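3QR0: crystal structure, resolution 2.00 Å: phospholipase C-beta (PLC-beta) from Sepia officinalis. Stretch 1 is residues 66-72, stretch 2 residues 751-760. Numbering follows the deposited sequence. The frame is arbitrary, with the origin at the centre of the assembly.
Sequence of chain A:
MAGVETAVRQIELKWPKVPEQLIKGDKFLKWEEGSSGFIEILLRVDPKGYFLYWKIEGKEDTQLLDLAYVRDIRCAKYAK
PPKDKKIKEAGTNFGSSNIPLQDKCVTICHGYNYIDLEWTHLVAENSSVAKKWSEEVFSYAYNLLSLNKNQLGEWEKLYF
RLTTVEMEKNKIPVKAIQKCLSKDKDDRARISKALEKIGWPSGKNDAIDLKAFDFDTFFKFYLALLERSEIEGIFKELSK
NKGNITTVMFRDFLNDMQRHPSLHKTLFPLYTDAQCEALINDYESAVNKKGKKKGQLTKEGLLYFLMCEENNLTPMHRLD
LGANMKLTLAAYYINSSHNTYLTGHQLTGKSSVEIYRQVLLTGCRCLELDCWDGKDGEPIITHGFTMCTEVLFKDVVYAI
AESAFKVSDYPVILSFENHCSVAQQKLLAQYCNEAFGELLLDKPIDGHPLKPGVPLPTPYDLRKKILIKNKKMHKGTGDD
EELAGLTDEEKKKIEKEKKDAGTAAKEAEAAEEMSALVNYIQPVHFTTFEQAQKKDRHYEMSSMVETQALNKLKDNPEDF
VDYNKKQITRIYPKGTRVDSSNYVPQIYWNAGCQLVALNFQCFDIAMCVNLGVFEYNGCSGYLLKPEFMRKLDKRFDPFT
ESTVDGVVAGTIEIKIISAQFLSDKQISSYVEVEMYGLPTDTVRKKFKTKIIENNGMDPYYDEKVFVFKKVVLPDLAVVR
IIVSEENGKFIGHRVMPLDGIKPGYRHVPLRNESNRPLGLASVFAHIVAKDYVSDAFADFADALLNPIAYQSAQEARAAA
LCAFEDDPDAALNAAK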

# COMPACT_ATOMS: atom_id res chain seq x y z
N ASP A 66 17.14 2.81 -5.75
CA ASP A 66 16.21 3.67 -5.04
C ASP A 66 15.45 2.78 -4.07
O ASP A 66 14.70 1.89 -4.50
CB ASP A 66 15.26 4.33 -6.04
CG ASP A 66 14.34 5.37 -5.41
OD1 ASP A 66 14.03 5.27 -4.21
OD2 ASP A 66 13.91 6.29 -6.14
N LEU A 67 15.64 3.01 -2.78
CA LEU A 67 15.05 2.15 -1.75
C LEU A 67 13.51 2.21 -1.74
O LEU A 67 12.87 1.34 -1.14
CB LEU A 67 15.60 2.50 -0.37
CG LEU A 67 17.09 2.22 -0.16
CD1 LEU A 67 17.49 2.51 1.27
CD2 LEU A 67 17.45 0.78 -0.52
N ALA A 68 12.94 3.19 -2.42
CA ALA A 68 11.49 3.26 -2.64
C ALA A 68 10.93 2.02 -3.35
O ALA A 68 9.75 1.72 -3.21
CB ALA A 68 11.13 4.51 -3.43
N TYR A 69 11.76 1.31 -4.11
CA TYR A 69 11.32 0.13 -4.84
C TYR A 69 12.00 -1.17 -4.38
O TYR A 69 11.81 -2.22 -4.98
CB TYR A 69 11.49 0.37 -6.34
CG TYR A 69 10.93 1.72 -6.74
CD1 TYR A 69 9.57 2.00 -6.57
CD2 TYR A 69 11.74 2.72 -7.26
CE1 TYR A 69 9.05 3.24 -6.91
CE2 TYR A 69 11.23 3.97 -7.59
CZ TYR A 69 9.88 4.22 -7.42
OH TYR A 69 9.36 5.44 -7.76
N VAL A 70 12.76 -1.09 -3.29
CA VAL A 70 13.35 -2.29 -2.70
C VAL A 70 12.25 -3.06 -1.96
O VAL A 70 11.48 -2.47 -1.20
CB VAL A 70 14.54 -1.96 -1.77
CG1 VAL A 70 14.87 -3.16 -0.88
CG2 VAL A 70 15.75 -1.55 -2.60
N ARG A 71 12.18 -4.36 -2.22
CA ARG A 71 11.10 -5.21 -1.70
C ARG A 71 11.57 -6.08 -0.56
O ARG A 71 10.84 -6.30 0.41
CB ARG A 71 10.55 -6.08 -2.83
CG ARG A 71 9.93 -5.29 -3.97
CD ARG A 71 8.68 -4.58 -3.54
NE ARG A 71 8.20 -3.63 -4.54
CZ ARG A 71 7.04 -2.98 -4.47
NH1 ARG A 71 6.21 -3.16 -3.45
NH2 ARG A 71 6.70 -2.13 -5.43
N ASP A 72 12.78 -6.59 -0.66
CA ASP A 72 13.34 -7.39 0.40
C ASP A 72 14.86 -7.39 0.30
O ASP A 72 15.42 -7.14 -0.77
CB ASP A 72 12.81 -8.82 0.33
CG ASP A 72 12.77 -9.51 1.70
OD1 ASP A 72 13.24 -8.93 2.70
OD2 ASP A 72 12.27 -10.65 1.76
N ARG A 751 1.45 7.77 -6.01
CA ARG A 751 1.90 6.41 -5.81
C ARG A 751 1.66 5.59 -7.07
O ARG A 751 0.76 5.91 -7.88
CB ARG A 751 1.11 5.77 -4.67
CG ARG A 751 1.17 6.55 -3.38
CD ARG A 751 2.51 6.37 -2.72
NE ARG A 751 2.65 7.15 -1.50
CZ ARG A 751 2.04 6.88 -0.34
NH1 ARG A 751 1.21 5.86 -0.23
NH2 ARG A 751 2.27 7.66 0.70
N ASN A 752 2.46 4.54 -7.26
CA ASN A 752 2.20 3.60 -8.34
C ASN A 752 1.13 2.60 -7.90
O ASN A 752 0.54 2.76 -6.83
CB ASN A 752 3.49 2.94 -8.86
CG ASN A 752 4.21 2.08 -7.83
OD1 ASN A 752 3.62 1.60 -6.86
ND2 ASN A 752 5.50 1.88 -8.06
N GLU A 753 0.87 1.59 -8.72
CA GLU A 753 -0.22 0.64 -8.44
C GLU A 753 0.02 -0.18 -7.18
O GLU A 753 -0.93 -0.55 -6.50
CB GLU A 753 -0.43 -0.31 -9.62
CG GLU A 753 -0.88 0.35 -10.90
CD GLU A 753 0.27 0.72 -11.82
OE1 GLU A 753 1.40 0.96 -11.33
OE2 GLU A 753 0.04 0.77 -13.05
N SER A 754 1.29 -0.45 -6.87
CA SER A 754 1.65 -1.18 -5.64
C SER A 754 1.71 -0.27 -4.41
O SER A 754 2.11 -0.70 -3.33
CB SER A 754 3.00 -1.90 -5.81
OG SER A 754 4.08 -0.98 -5.86
N ASN A 755 1.31 0.99 -4.60
CA ASN A 755 1.31 2.01 -3.55
C ASN A 755 2.69 2.43 -3.07
O ASN A 755 2.84 2.90 -1.95
CB ASN A 755 0.42 1.61 -2.36
CG ASN A 755 -0.16 2.83 -1.62
OD1 ASN A 755 -0.49 3.85 -2.23
ND2 ASN A 755 -0.27 2.72 -0.30
N ARG A 756 3.71 2.29 -3.92
CA ARG A 756 5.02 2.86 -3.63
C ARG A 756 5.14 4.23 -4.30
O ARG A 756 4.53 4.47 -5.35
CB ARG A 756 6.15 1.92 -4.07
CG ARG A 756 6.30 0.67 -3.20
CD ARG A 756 6.73 1.03 -1.78
NE ARG A 756 7.00 -0.14 -0.94
CZ ARG A 756 8.18 -0.77 -0.85
NH1 ARG A 756 9.23 -0.37 -1.56
NH2 ARG A 756 8.29 -1.82 -0.05
N PRO A 757 5.94 5.14 -3.71
CA PRO A 757 6.05 6.50 -4.23
C PRO A 757 6.64 6.58 -5.64
O PRO A 757 7.63 5.90 -5.94
CB PRO A 757 6.98 7.20 -3.23
CG PRO A 757 7.11 6.30 -2.07
CD PRO A 757 6.82 4.92 -2.54
N LEU A 758 6.04 7.40 -6.49
CA LEU A 758 6.66 7.79 -7.74
C LEU A 758 7.89 8.66 -7.49
O LEU A 758 8.81 8.69 -8.30
CB LEU A 758 5.68 8.57 -8.63
CG LEU A 758 4.83 7.76 -9.61
CD1 LEU A 758 3.91 6.84 -8.86
CD2 LEU A 758 4.05 8.69 -10.53
N GLY A 759 7.87 9.40 -6.38
CA GLY A 759 8.92 10.36 -6.05
C GLY A 759 8.37 11.78 -6.06
O GLY A 759 7.42 12.09 -5.34
N LEU A 760 8.94 12.63 -6.91
CA LEU A 760 8.52 14.03 -6.99
C LEU A 760 7.11 14.23 -7.56
O LEU A 760 6.49 15.25 -7.29
CB LEU A 760 9.52 14.83 -7.83
CG LEU A 760 10.87 15.13 -7.16
CD1 LEU A 760 11.87 15.64 -8.19
CD2 LEU A 760 10.67 16.14 -6.06
O HOH W 1 3.81 -2.59 -2.53

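The contact between residues 66-72 and 751-760 of this phospholipase C-beta is a small, polar one, in which side chains from each stretch reach across to groups of the other, most of them backbone carbonyls, and it illustrates how arginine and tyrosine can join segments nearly 700 residues apart without a backbone-to-backbone hydrogen bond between them. Arg 756 is the centrepiece and loses more surface to the other stretch than any other residue here. Its NH1 donates to Ala 68 O at 2.7 Å and to Val 70 O at 3.1 Å, while Arg 756 NH2 adds a weak bond to Val 70 O at 3.5 Å. Both carbonyls lie near the guanidinium plane, where its N-H groups point, so the edge is spent on hydrogen bonds and a face remains free.

On that face lies Arg 71. The two guanidinium groups stack with centres 4.4 Å apart and planes at 20°, an arrangement that like charges tolerate when their edges are well supplied with acceptors. Arg 71 NH2 donates to Ser 754 OG at 2.9 Å, and a water accepts from Arg 71 NH1 (2.6 Å) and donates to Ser 754 O (2.7 Å), tying the same residue in twice.

Tyr 69 works differently. Its CA-to-CB bond points away from the partner, yet the long ring brings the hydroxyl back, and OH donates to Pro 757 O at 2.6 Å. Proline, which has no backbone N-H to offer, still supplies this carbonyl, and its ring meets the small side chain of Ala 68 (CD to CB, 4.4 Å) in a modest apolar contact.

Local bonds hold the partners in shape. A type I turn spans Asn 752 to Asn 755, and Asn 752 OD1 accepts from Arg 756 N at 3.0 Å, bracing the backbone from which the central arginine extends.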